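Local structure of histone acetyltransferase HPA2 and related acetyltransferases (Corynebacterium glutamicum ATCC 13032, 2QEC) at residues F14-D19 / E70-G75; P29-W34 / Y127-A132; A60-V65 / I151-D156; A145-G150 / Q170-L175. The protein probably transfers acyl groups to an acceptor, as a member of the GCN5-related N-acetyltransferase (GNAT) family. The protein carries 1 engineered substitution. All coordinates share one frame; numbering follows the deposited sequence. Where two conformers were deposited one is given.

Contact 1: F14-D19 / E70-G75; sequences FPKIVD and EGEIVG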
loop_
_atom_site.group_PDB
_atom_site.type_symbol
_atom_site.label_atom_id
_atom_site.label_comp_id
_atom_site.label_asym_id
_atom_site.label_seq_id
_atom_site.Cartn_x
_atom_site.Cartn_y
_atom_site.Cartn_z
ATOM N N PHE A 14 0.920 19.337 27.511
ATOM C CA PHE A 14 2.118 18.722 26.923
ATOM C C PHE A 14 3.039 17.999 27.944
ATOM O O PHE A 14 3.475 16.890 27.656
ATOM C CB PHE A 14 2.910 19.709 26.045
ATOM C CG PHE A 14 2.205 20.126 24.756
ATOM C CD1 PHE A 14 0.975 19.583 24.364
ATOM C CD2 PHE A 14 2.802 21.051 23.918
ATOM C CE1 PHE A 14 0.376 19.962 23.191
ATOM C CE2 PHE A 14 2.185 21.441 22.742
ATOM C CZ PHE A 14 0.962 20.893 22.381
ATOM N N PRO A 15 3.343 18.603 29.123
ATOM C CA PRO A 15 4.121 17.832 30.095
ATOM C C PRO A 15 3.585 16.444 30.438
ATOM O O PRO A 15 4.354 15.484 30.480
ATOM C CB PRO A 15 4.143 18.738 31.320
ATOM C CG PRO A 15 4.066 20.082 30.765
ATOM C CD PRO A 15 3.132 19.970 29.596
ATOM N N LYS A 16 2.283 16.329 30.674
ATOM C CA LYS A 16 1.690 15.049 31.049
ATOM C C LYS A 16 1.711 14.104 29.874
ATOM O O LYS A 16 1.911 12.894 29.992
ATOM C CB LYS A 16 0.245 15.259 31.526
ATOM C CG LYS A 16 -0.470 13.967 31.897
ATOM C CD LYS A 16 0.051 13.414 33.225
ATOM C CE LYS A 16 -0.435 11.983 33.438
ATOM N NZ LYS A 16 -1.923 11.994 33.499
ATOM N N ILE A 17 1.483 14.661 28.723
ATOM C CA ILE A 17 1.519 13.875 27.471
ATOM C C ILE A 17 2.901 13.182 27.325
ATOM O O ILE A 17 2.990 11.970 27.094
ATOM C CB ILE A 17 1.187 14.781 26.302
ATOM C CG1 ILE A 17 -0.326 15.018 26.231
ATOM C CG2 ILE A 17 1.629 14.190 24.987
ATOM C CD1 ILE A 17 -0.721 16.050 25.275
ATOM N N VAL A 18 3.963 13.953 27.524
ATOM C CA VAL A 18 5.340 13.426 27.446
ATOM C C VAL A 18 5.563 12.388 28.533
ATOM O O VAL A 18 6.144 11.341 28.282
ATOM C CB VAL A 18 6.355 14.550 27.522
ATOM C CG1 VAL A 18 7.788 13.999 27.690
ATOM C CG2 VAL A 18 6.245 15.470 26.298
ATOM N N ASP A 19 5.103 12.664 29.753
ATOM C CA ASP A 19 5.175 11.686 30.847
ATOM C C ASP A 19 4.542 10.372 30.446
ATOM O O ASP A 19 5.070 9.293 30.758
ATOM C CB ASP A 19 4.437 12.144 32.097
ATOM C CG ASP A 19 5.138 13.254 32.836
ATOM O OD1 ASP A 19 6.342 13.500 32.609
ATOM O OD2 ASP A 19 4.448 13.896 33.639
ATOM N N GLU A 70 -11.930 10.679 36.366
ATOM C CA GLU A 70 -11.312 11.588 37.338
ATOM C C GLU A 70 -10.585 12.818 36.677
ATOM O O GLU A 70 -10.011 13.650 37.368
ATOM C CB GLU A 70 -10.360 10.785 38.214
ATOM C CG GLU A 70 -11.044 9.562 38.889
ATOM C CD GLU A 70 -10.827 8.188 38.153
ATOM O OE1 GLU A 70 -10.716 8.098 36.891
ATOM O OE2 GLU A 70 -10.770 7.164 38.872
ATOM N N GLY A 71 -10.636 12.906 35.355
ATOM C CA GLY A 71 -10.093 14.053 34.588
ATOM C C GLY A 71 -8.631 13.965 34.163
ATOM O O GLY A 71 -8.091 14.919 33.602
ATOM N N GLU A 72 -7.980 12.842 34.448
ATOM C CA GLU A 72 -6.555 12.729 34.150
ATOM C C GLU A 72 -6.347 12.107 32.794
ATOM O O GLU A 72 -7.121 11.262 32.355
ATOM C CB GLU A 72 -5.792 11.935 35.224
ATOM C CG GLU A 72 -5.882 12.496 36.649
ATOM C CD GLU A 72 -4.934 13.680 36.979
ATOM O OE1 GLU A 72 -3.923 13.897 36.263
ATOM O OE2 GLU A 72 -5.224 14.403 37.984
ATOM N N ILE A 73 -5.267 12.538 32.153
ATOM C CA ILE A 73 -4.873 12.020 30.860
ATOM C C ILE A 73 -4.298 10.630 31.079
ATOM O O ILE A 73 -3.406 10.430 31.922
ATOM C CB ILE A 73 -3.858 12.954 30.157
ATOM C CG1 ILE A 73 -4.549 14.278 29.777
ATOM C CG2 ILE A 73 -3.228 12.264 28.956
ATOM C CD1 ILE A 73 -3.588 15.409 29.495
ATOM N N VAL A 74 -4.921 9.655 30.423
ATOM C CA VAL A 74 -4.550 8.241 30.537
ATOM C C VAL A 74 -4.091 7.626 29.208
ATOM O O VAL A 74 -3.663 6.475 29.158
ATOM C CB VAL A 74 -5.724 7.387 31.125
ATOM C CG1 VAL A 74 -5.905 7.703 32.580
ATOM C CG2 VAL A 74 -7.019 7.581 30.358
ATOM N N GLY A 75 -4.146 8.406 28.152
ATOM C CA GLY A 75 -3.630 7.958 26.858
ATOM C C GLY A 75 -3.428 9.115 25.926
ATOM O O GLY A 75 -4.009 10.195 26.111
HETATM O O HOH W 1 -3.713 14.441 33.748
#

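Contact 2: P29-W34 / Y127-A132; sequences PTFLRW and YLYTVA. Engineered in segment 29-34: Thr-30 (natural residue Ala). With EDO (1,2-ethanediol), chain D.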
loop_
_atom_site.group_PDB
_atom_site.type_symbol
_atom_site.label_atom_id
_atom_site.label_comp_id
_atom_site.label_asym_id
_atom_site.label_seq_id
_atom_site.Cartn_x
_atom_site.Cartn_y
_atom_site.Cartn_z
ATOM N N PRO A 29 11.684 -1.741 22.588
ATOM C CA PRO A 29 12.733 -1.882 21.560
ATOM C C PRO A 29 12.562 -0.952 20.375
ATOM O O PRO A 29 13.538 -0.557 19.752
ATOM C CB PRO A 29 12.556 -3.337 21.066
ATOM C CG PRO A 29 11.938 -4.039 22.182
ATOM C CD PRO A 29 11.098 -3.047 22.938
ATOM N N THR A 30 11.323 -0.670 20.033
ATOM C CA THR A 30 11.012 0.244 18.949
ATOM C C THR A 30 11.684 1.613 19.155
ATOM O O THR A 30 12.178 2.203 18.198
ATOM C CB THR A 30 9.488 0.352 18.781
ATOM O OG1 THR A 30 9.023 -0.871 18.186
ATOM C CG2 THR A 30 9.079 1.533 17.884
ATOM N N PHE A 31 11.757 2.078 20.402
ATOM C CA PHE A 31 12.394 3.362 20.698
ATOM C C PHE A 31 13.820 3.229 21.161
ATOM O O PHE A 31 14.670 3.983 20.727
ATOM C CB PHE A 31 11.542 4.143 21.687
ATOM C CG PHE A 31 10.323 4.706 21.067
ATOM C CD1 PHE A 31 10.386 5.909 20.389
ATOM C CD2 PHE A 31 9.113 4.016 21.122
ATOM C CE1 PHE A 31 9.262 6.422 19.798
ATOM C CE2 PHE A 31 7.972 4.530 20.538
ATOM C CZ PHE A 31 8.042 5.731 19.865
ATOM N N LEU A 32 14.096 2.226 21.991
ATOM C CA LEU A 32 15.452 1.944 22.465
ATOM C C LEU A 32 16.506 1.830 21.348
ATOM O O LEU A 32 17.650 2.230 21.548
ATOM C CB LEU A 32 15.470 0.654 23.315
ATOM C CG LEU A 32 14.704 0.606 24.647
ATOM C CD1 LEU A 32 14.793 -0.769 25.312
ATOM C CD2 LEU A 32 15.236 1.632 25.568
ATOM N N ARG A 33 16.124 1.277 20.193
ATOM C CA ARG A 33 17.007 1.171 19.015
ATOM C C ARG A 33 17.536 2.495 18.465
ATOM O O ARG A 33 18.609 2.508 17.885
ATOM C CB ARG A 33 16.280 0.482 17.855
ATOM C CG ARG A 33 15.031 1.276 17.342
ATOM C CD ARG A 33 14.389 0.627 16.113
ATOM N NE ARG A 33 13.070 1.183 15.774
ATOM C CZ ARG A 33 12.324 0.736 14.759
ATOM N NH1 ARG A 33 12.769 -0.258 13.984
ATOM N NH2 ARG A 33 11.136 1.287 14.506
ATOM N N TRP A 34 16.770 3.581 18.591
ATOM C CA TRP A 34 17.218 4.901 18.122
ATOM C C TRP A 34 18.044 5.644 19.171
ATOM O O TRP A 34 18.907 6.450 18.836
ATOM C CB TRP A 34 16.036 5.809 17.730
ATOM C CG TRP A 34 15.177 5.256 16.661
ATOM C CD1 TRP A 34 13.821 5.087 16.711
ATOM C CD2 TRP A 34 15.598 4.771 15.379
ATOM N NE1 TRP A 34 13.371 4.530 15.538
ATOM C CE2 TRP A 34 14.439 4.321 14.703
ATOM C CE3 TRP A 34 16.842 4.666 14.732
ATOM C CZ2 TRP A 34 14.486 3.778 13.403
ATOM C CZ3 TRP A 34 16.891 4.114 13.444
ATOM C CH2 TRP A 34 15.716 3.679 12.797
ATOM N N TYR A 127 -1.143 9.187 9.175
ATOM C CA TYR A 127 -0.210 8.246 9.800
ATOM C C TYR A 127 -0.452 8.268 11.280
ATOM O O TYR A 127 -0.322 9.308 11.849
ATOM C CB TYR A 127 1.231 8.684 9.534
ATOM C CG TYR A 127 2.363 7.935 10.226
ATOM C CD1 TYR A 127 2.327 6.560 10.410
ATOM C CD2 TYR A 127 3.490 8.622 10.691
ATOM C CE1 TYR A 127 3.345 5.895 11.025
ATOM C CE2 TYR A 127 4.513 7.960 11.294
ATOM C CZ TYR A 127 4.448 6.599 11.444
ATOM O OH TYR A 127 5.464 5.934 12.068
ATOM N N LEU A 128 -0.752 7.113 11.856
ATOM C CA LEU A 128 -0.774 6.935 13.296
ATOM C C LEU A 128 0.610 6.535 13.740
ATOM O O LEU A 128 1.013 5.383 13.531
ATOM C CB LEU A 128 -1.800 5.877 13.681
ATOM C CG LEU A 128 -1.813 5.577 15.186
ATOM C CD1 LEU A 128 -2.025 6.857 15.985
ATOM C CD2 LEU A 128 -2.858 4.526 15.464
ATOM N N TYR A 129 1.323 7.496 14.337
ATOM C CA TYR A 129 2.726 7.373 14.737
ATOM C C TYR A 129 2.827 6.569 15.997
ATOM O O TYR A 129 3.581 5.571 16.080
ATOM C CB TYR A 129 3.394 8.748 14.872
ATOM C CG TYR A 129 4.699 8.791 15.652
ATOM C CD1 TYR A 129 5.779 7.960 15.331
ATOM C CD2 TYR A 129 4.867 9.655 16.714
ATOM C CE1 TYR A 129 6.989 8.013 16.085
ATOM C CE2 TYR A 129 6.047 9.695 17.432
ATOM C CZ TYR A 129 7.100 8.859 17.106
ATOM O OH TYR A 129 8.274 8.936 17.843
ATOM N N THR A 130 2.066 6.973 17.010
ATOM C CA THR A 130 2.130 6.288 18.248
ATOM C C THR A 130 0.802 6.420 19.006
ATOM O O THR A 130 0.095 7.446 18.896
ATOM C CB THR A 130 3.351 6.800 19.047
ATOM O OG1 THR A 130 3.715 5.841 20.032
ATOM C CG2 THR A 130 3.077 8.140 19.669
ATOM N N VAL A 131 0.483 5.363 19.746
ATOM C CA VAL A 131 -0.631 5.343 20.697
ATOM C C VAL A 131 -0.116 4.770 21.990
ATOM O O VAL A 131 0.493 3.705 22.027
ATOM C CB VAL A 131 -1.897 4.602 20.097
ATOM C CG1 VAL A 131 -1.550 3.233 19.609
ATOM C CG2 VAL A 131 -3.029 4.494 21.133
ATOM N N ALA A 132 -0.277 5.518 23.087
ATOM C CA ALA A 132 0.238 5.130 24.339
ATOM C C ALA A 132 -0.835 5.251 25.391
ATOM O O ALA A 132 -1.631 6.198 25.356
ATOM C CB ALA A 132 1.414 6.039 24.696
HETATM C C1 EDO D . 0.285 2.083 16.591
HETATM O O1 EDO D . 0.971 1.348 15.579
HETATM C C2 EDO D . 1.184 3.191 17.139
HETATM O O2 EDO D . 1.686 2.893 18.468
#

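Contact 3: A60-V65 / I151-D156; sequences AGNIDV and IARAGD. With EDO (1,2-ethanediol), chain H; EDO (1,2-ethanediol), chain F; EDO (1,2-ethanediol), chain J.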
loop_
_atom_site.group_PDB
_atom_site.type_symbol
_atom_site.label_atom_id
_atom_site.label_comp_id
_atom_site.label_asym_id
_atom_site.label_seq_id
_atom_site.Cartn_x
_atom_site.Cartn_y
_atom_site.Cartn_z
ATOM N N ALA A 60 1.951 20.661 12.838
ATOM C CA ALA A 60 1.345 20.218 11.603
ATOM C C ALA A 60 0.521 18.951 11.734
ATOM O O ALA A 60 0.053 18.435 10.735
ATOM C CB ALA A 60 2.437 20.011 10.567
ATOM N N GLY A 61 0.338 18.428 12.942
ATOM C CA GLY A 61 -0.316 17.144 13.076
ATOM C C GLY A 61 -1.546 17.217 13.953
ATOM O O GLY A 61 -2.206 18.250 14.042
ATOM N N ASN A 62 -1.876 16.085 14.554
ATOM C CA ASN A 62 -2.908 15.996 15.610
ATOM C C ASN A 62 -2.398 15.224 16.814
ATOM O O ASN A 62 -1.878 14.119 16.696
ATOM C CB ASN A 62 -4.188 15.305 15.091
ATOM C CG ASN A 62 -5.012 16.191 14.138
ATOM O OD1 ASN A 62 -4.764 16.202 12.960
ATOM N ND2 ASN A 62 -5.994 16.949 14.691
ATOM N N ILE A 63 -2.665 15.776 18.000
ATOM C CA ILE A 63 -2.405 15.140 19.264
ATOM C C ILE A 63 -3.737 14.978 19.973
ATOM O O ILE A 63 -4.433 15.965 20.233
ATOM C CB ILE A 63 -1.459 16.003 20.128
ATOM C CG1 ILE A 63 -0.179 16.331 19.350
ATOM C CG2 ILE A 63 -1.144 15.309 21.469
ATOM C CD1 ILE A 63 0.683 17.427 20.059
ATOM N N ASP A 64 -4.123 13.727 20.188
ATOM C CA ASP A 64 -5.365 13.396 20.897
ATOM C C ASP A 64 -5.017 12.912 22.294
ATOM O O ASP A 64 -4.025 12.197 22.489
ATOM C CB ASP A 64 -6.128 12.316 20.142
ATOM C CG ASP A 64 -6.655 12.784 18.800
ATOM O OD1 ASP A 64 -6.820 14.022 18.585
ATOM O OD2 ASP A 64 -6.978 11.883 17.988
ATOM N N VAL A 65 -5.825 13.290 23.283
ATOM C CA VAL A 65 -5.702 12.721 24.595
ATOM C C VAL A 65 -7.010 12.075 25.015
ATOM O O VAL A 65 -8.084 12.571 24.690
ATOM C CB VAL A 65 -5.342 13.765 25.713
ATOM C CG1 VAL A 65 -3.946 14.243 25.538
ATOM C CG2 VAL A 65 -6.296 14.950 25.740
ATOM N N ILE A 151 -9.917 7.511 13.643
ATOM C CA ILE A 151 -10.583 6.938 12.443
ATOM C C ILE A 151 -11.768 7.774 12.020
ATOM O O ILE A 151 -11.929 8.050 10.843
ATOM C CB ILE A 151 -10.971 5.486 12.663
ATOM C CG1 ILE A 151 -9.697 4.653 12.742
ATOM C CG2 ILE A 151 -11.855 4.930 11.453
ATOM C CD1 ILE A 151 -9.853 3.338 13.372
ATOM N N ALA A 152 -12.566 8.248 12.958
ATOM C CA ALA A 152 -13.694 9.129 12.614
ATOM C C ALA A 152 -13.226 10.430 11.982
ATOM O O ALA A 152 -13.817 10.892 11.047
ATOM C CB ALA A 152 -14.538 9.393 13.815
ATOM N N ARG A 153 -12.141 11.010 12.470
ATOM C CA ARG A 153 -11.566 12.227 11.849
ATOM C C ARG A 153 -11.032 11.991 10.443
ATOM O O ARG A 153 -11.160 12.843 9.549
ATOM C CB ARG A 153 -10.463 12.792 12.740
ATOM C CG ARG A 153 -9.771 14.033 12.170
ATOM C CD ARG A 153 -8.907 14.672 13.240
ATOM N NE ARG A 153 -7.970 13.628 13.628
ATOM C CZ ARG A 153 -7.526 13.397 14.847
ATOM N NH1 ARG A 153 -7.873 14.192 15.888
ATOM N NH2 ARG A 153 -6.727 12.357 15.030
ATOM N N ALA A 154 -10.413 10.847 10.241
ATOM C CA ALA A 154 -9.894 10.503 8.944
ATOM C C ALA A 154 -10.992 10.279 7.896
ATOM O O ALA A 154 -10.770 10.495 6.689
ATOM C CB ALA A 154 -9.019 9.256 9.068
ATOM N N GLY A 155 -12.163 9.815 8.329
ATOM C CA GLY A 155 -13.323 9.630 7.430
ATOM C C GLY A 155 -13.042 8.803 6.213
ATOM O O GLY A 155 -12.674 7.653 6.333
ATOM N N ASP A 156 -13.206 9.417 5.041
ATOM C CA ASP A 156 -12.961 8.805 3.720
ATOM C C ASP A 156 -11.520 8.631 3.324
ATOM O O ASP A 156 -11.250 8.048 2.251
ATOM C CB ASP A 156 -13.592 9.675 2.611
ATOM C CG ASP A 156 -15.031 9.417 2.448
ATOM O OD1 ASP A 156 -15.527 8.564 3.238
ATOM O OD2 ASP A 156 -15.661 10.050 1.548
HETATM C C1 EDO H . -5.632 16.835 17.896
HETATM O O1 EDO H . -6.800 16.381 17.283
HETATM C C2 EDO H . -5.102 18.168 17.418
HETATM O O2 EDO H . -3.849 18.400 18.059
HETATM C C1 EDO F . -10.227 6.388 7.466
HETATM O O1 EDO F . -10.044 5.026 7.100
HETATM C C2 EDO F . -11.202 6.621 8.619
HETATM O O2 EDO F . -12.404 5.862 8.552
HETATM C C1 EDO J . -12.119 13.161 5.193
HETATM O O1 EDO J . -11.905 13.641 6.523
HETATM C C2 EDO J . -13.580 13.134 4.828
HETATM O O2 EDO J . -14.201 11.869 5.114
#

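Contact 4: A145-G150 / Q170-L175; sequences ALLNHG and QLYNRL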
loop_
_atom_site.group_PDB
_atom_site.type_symbol
_atom_site.label_atom_id
_atom_site.label_comp_id
_atom_site.label_asym_id
_atom_site.label_seq_id
_atom_site.Cartn_x
_atom_site.Cartn_y
_atom_site.Cartn_z
ATOM N N ALA A 145 -10.576 3.837 22.235
ATOM C CA ALA A 145 -11.173 5.188 22.192
ATOM C C ALA A 145 -10.329 6.118 21.336
ATOM O O ALA A 145 -10.842 6.824 20.443
ATOM C CB ALA A 145 -11.350 5.728 23.625
ATOM N N LEU A 146 -9.013 6.034 21.496
ATOM C CA LEU A 146 -8.098 6.833 20.656
ATOM C C LEU A 146 -8.168 6.529 19.182
ATOM O O LEU A 146 -8.265 7.427 18.352
ATOM C CB LEU A 146 -6.659 6.716 21.163
ATOM C CG LEU A 146 -6.435 7.420 22.508
ATOM C CD1 LEU A 146 -5.200 6.932 23.154
ATOM C CD2 LEU A 146 -6.380 8.926 22.335
ATOM N N LEU A 147 -8.102 5.249 18.848
ATOM C CA LEU A 147 -8.234 4.839 17.467
ATOM C C LEU A 147 -9.562 5.189 16.821
ATOM O O LEU A 147 -9.578 5.622 15.690
ATOM C CB LEU A 147 -7.974 3.345 17.338
ATOM C CG LEU A 147 -6.458 3.156 17.170
ATOM C CD1 LEU A 147 -6.045 1.968 17.970
ATOM C CD2 LEU A 147 -6.170 3.080 15.669
ATOM N N ASN A 148 -10.657 4.928 17.522
ATOM C CA ASN A 148 -11.975 5.304 17.045
ATOM C C ASN A 148 -12.106 6.810 16.762
ATOM O O ASN A 148 -12.614 7.196 15.705
ATOM C CB ASN A 148 -13.056 4.797 18.008
ATOM C CG ASN A 148 -13.259 3.264 17.914
ATOM O OD1 ASN A 148 -12.894 2.633 16.933
ATOM N ND2 ASN A 148 -13.875 2.689 18.928
ATOM N N HIS A 149 -11.565 7.637 17.638
ATOM C CA HIS A 149 -11.522 9.095 17.448
ATOM C C HIS A 149 -10.771 9.456 16.160
ATOM O O HIS A 149 -11.230 10.247 15.312
ATOM C CB HIS A 149 -10.914 9.781 18.733
ATOM C CG HIS A 149 -11.030 11.277 18.711
ATOM N ND1 HIS A 149 -12.182 11.923 19.082
ATOM C CD2 HIS A 149 -10.233 12.223 18.156
ATOM C CE1 HIS A 149 -12.046 13.219 18.870
ATOM N NE2 HIS A 149 -10.875 13.428 18.301
ATOM N N GLY A 150 -9.638 8.814 15.947
ATOM C CA GLY A 150 -8.767 9.215 14.836
ATOM C C GLY A 150 -9.320 8.699 13.548
ATOM O O GLY A 150 -9.164 9.324 12.451
ATOM N N GLN A 170 -4.208 -7.679 14.625
ATOM C CA GLN A 170 -5.568 -8.253 14.593
ATOM C C GLN A 170 -6.634 -7.232 15.040
ATOM O O GLN A 170 -7.742 -7.189 14.482
ATOM C CB GLN A 170 -5.636 -9.544 15.446
ATOM C CG GLN A 170 -4.920 -10.673 14.786
ATOM C CD GLN A 170 -4.851 -11.939 15.623
ATOM O OE1 GLN A 170 -4.996 -11.917 16.846
ATOM N NE2 GLN A 170 -4.610 -13.050 14.953
ATOM N N LEU A 171 -6.275 -6.393 15.999
ATOM C CA LEU A 171 -7.134 -5.298 16.462
ATOM C C LEU A 171 -7.354 -4.300 15.337
ATOM O O LEU A 171 -8.493 -3.921 15.037
ATOM C CB LEU A 171 -6.505 -4.607 17.682
ATOM C CG LEU A 171 -7.112 -3.296 18.218
ATOM C CD1 LEU A 171 -8.657 -3.311 18.231
ATOM C CD2 LEU A 171 -6.580 -2.994 19.628
ATOM N N TYR A 172 -6.267 -3.917 14.674
ATOM C CA TYR A 172 -6.330 -2.988 13.549
ATOM C C TYR A 172 -7.048 -3.562 12.330
ATOM O O TYR A 172 -7.814 -2.850 11.695
ATOM C CB TYR A 172 -4.929 -2.496 13.179
ATOM C CG TYR A 172 -4.229 -1.747 14.288
ATOM C CD1 TYR A 172 -4.880 -0.753 14.980
ATOM C CD2 TYR A 172 -2.898 -2.030 14.632
ATOM C CE1 TYR A 172 -4.246 -0.060 15.993
ATOM C CE2 TYR A 172 -2.254 -1.343 15.687
ATOM C CZ TYR A 172 -2.938 -0.351 16.348
ATOM O OH TYR A 172 -2.333 0.395 17.365
ATOM N N ASN A 173 -6.819 -4.834 12.011
ATOM C CA ASN A 173 -7.583 -5.534 10.984
ATOM C C ASN A 173 -9.096 -5.510 11.234
ATOM O O ASN A 173 -9.870 -5.357 10.307
ATOM C CB ASN A 173 -7.073 -6.973 10.846
ATOM C CG ASN A 173 -7.638 -7.709 9.645
ATOM O OD1 ASN A 173 -8.141 -8.802 9.799
ATOM N ND2 ASN A 173 -7.487 -7.161 8.439
ATOM N N ARG A 174 -9.524 -5.666 12.478
ATOM C CA ARG A 174 -10.958 -5.581 12.795
ATOM C C ARG A 174 -11.526 -4.150 12.617
ATOM O O ARG A 174 -12.727 -3.978 12.420
ATOM C CB ARG A 174 -11.220 -6.115 14.206
ATOM C CG ARG A 174 -11.131 -7.667 14.282
ATOM C CD ARG A 174 -11.654 -8.204 15.592
ATOM N NE ARG A 174 -10.901 -7.676 16.731
ATOM C CZ ARG A 174 -9.762 -8.190 17.207
ATOM N NH1 ARG A 174 -9.199 -9.265 16.643
ATOM N NH2 ARG A 174 -9.176 -7.617 18.257
ATOM N N LEU A 175 -10.658 -3.137 12.674
ATOM C CA LEU A 175 -11.046 -1.744 12.420
ATOM C C LEU A 175 -10.923 -1.316 10.971
ATOM O O LEU A 175 -11.093 -0.132 10.667
ATOM C CB LEU A 175 -10.199 -0.813 13.299
ATOM C CG LEU A 175 -10.372 -1.039 14.784
ATOM C CD1 LEU A 175 -9.251 -0.344 15.551
ATOM C CD2 LEU A 175 -11.722 -0.521 15.229
#

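Contact 1: F14-D19 / E70-G75
Lys-16 rests the CG of its stem against Ile-73, 3.9 Å from Ile-73 CB and 4.2 Å from Ile-73 CD1, the two side chains running antiparallel where they overlap. The lysine illustrates how one residue can serve an apolar and a polar neighbour at once. Its chain is bent at chi2 (73°) and again at chi4 (-62°), and the second bend brings the ammonium group back to the strand, where NZ donates to Ile-73 O over 2.7 Å. The nitrogen lies in the carbonyl plane, on a lone pair, with a C=O...N angle of 135°. A water enlarges this link: it accepts from Lys-16 NZ at 3.0 Å and from Ile-73 N at 2.9 Å. One lysine thus reaches both the carbonyl and, through the water, the amide of the same residue. In the conformer described, Glu-72 OE1 accepts a hydrogen bond from that water and forms a long salt bridge with Lys-16 NZ at 3.9 Å, but a second conformer of Glu-72 makes this arm doubtful. Just beyond, Val-74 and Gly-75 face Ala-66 in a classic beta bulge. The contact joins helix 14-25 to the start of strand 73-80; next to it, Ile-17 turns to Ile-53 of helix 43-60 and to Ile-63 and Val-65 of strand 61-67.

Contact 2: P29-W34 / Y127-A132
Phe-31 brings the rim of its ring up to the phenol of Tyr-129, with CE1 only 3.3 Å from Tyr-129 OH. The oxygen lies at the edge of the phenylalanine ring, in its plane, so that the aromatic C-H border faces a polar atom and no stack forms. Tyr-129 holds CG opposite its backbone N (chi1 163°), which carries the phenol out from the strand to this edge. On the same ring, CZ of Phe-31 stands 4.3 Å from Thr-130 OG1, also near the ring plane. The hydroxyl of Tyr-129 has a stronger partner in Gln-52 OE1, a hydrogen bond that probably helps to fix the oxygen. Tyr-57 lies against the Tyr-129 ring with nearly parallel planes, while Phe-31 is met edge-to-face by Phe-49 and at an intermediate tilt by Phe-25. Tyr-129 and Thr-130 both face Leu-78, forming a classic beta bulge, in keeping with the bulged central strand of the GNAT fold. In relatives this strand parts from its parallel neighbour and acetyl-CoA lies in the opening. Here Val-131 N gives a weak hydrogen bond, 3.0 Å long, to O2 of a 1,2-ethanediol, probably from the crystallisation liquor but a plausible marker of that pocket. Farther out, the turn carrying Phe-31 is tied by Arg-33 NE, which donates to Thr-30 O at 2.8 Å with a bent N-H...O angle of 137°. The engineered Thr-30 reaches Glu-192 through a weak hydrogen bond of its hydroxyl.

Contact 3: A60-V65 / I151-D156
Arg-153 leaves its helix with CG trans to the backbone nitrogen (chi1 178°) and turns once, at chi3 (59°), a bend that presents the guanidinium end-on to Asp-64. Within this GNAT fold the bridge joins helix 142-154 to strand 61-67 of the sheet it packs on. NH1 donates to Asp-64 OD1 over 2.9 Å, almost straight at 168°, in the guanidinium plane and on the syn lone pair. NH2 reaches Asp-64 OD2 at 3.0 Å, also on the syn side but out of the carboxylate plane, and this second arm is the less straight of the two. Asn-62 completes the setting: its amide stacks over one face of the guanidinium, with CG 3.7 Å above the plane and over the centre. The stack and the two-armed grip together restrain the group's rotation, and Trp-79 adds a cation-pi contact. Asn-62 OD1 is itself held by Arg-81 NH1, which helps to fix the amide. A 1,2-ethanediol, probably from the crystallisation liquor and less surely placed, bridges the strand side chains: Asn-62 ND2 donates to its O1 at 2.8 Å, and that O1 donates a hydrogen bond to Asp-64 OD1 at 2.7 Å.

Contact 4: A145-G150 / Q170-L175
The ring of Tyr-172 meets Leu-147 at its edge: CD1 of the leucine lies near the ring plane, 3.4 Å from Tyr-172 CE1. The other methyl of Leu-147, CD2, sits to one side of the plane at the same ring carbon, 3.7 Å from Tyr-172 CE1, and the leucine is set roughly perpendicular to the tyrosine side chain. An off-staggered chi2 of 140° in Leu-147 accompanies this two-methyl approach. Another flat group, the Arg-174 guanidinium, has Gln-170 O over one face. The setting is the second half of the GNAT fold. Helix 142-154 connects the parallel, adjacent strands 126-133 and 159-163 in a beta-alpha-beta crossover, and helix 166-174 follows. Both helices touch Val-131 of strand 126-133, Leu-146 from one and Tyr-172 from the other. A bound 1,2-ethanediol comes within about 3 Å of the Tyr-172 side chain, measured between nearest atoms, consistent with a pocket beside this residue. At the other end of the contact Leu-175 takes over from the ring: its CD1 lies 4.3 Å from Leu-147 CB, and its CD2 is 3.8 Å from Asn-148 OD1.

From the N terminus, helix 14-25 opens contact 1, which closes a loop of 50 residues at the start of strand 73-80. Before it closes, contacts 2 and 3 have opened at 29-34 and 60-65, so both cross contact 1; they also cross each other, since 127-132 comes before 151-156. Contact 4 opens inside contact 3 and closes after it, crossing it on the shared helix 142-154, but follows contacts 1 and 2 in series. The first two contacts tie the N-terminal helices to the sheet, and the third ties a sheet strand to helix 142-154. Contact 4 then joins that helix to helix 166-174, with Leu-128 meeting Leu-147 between contacts 2 and 4.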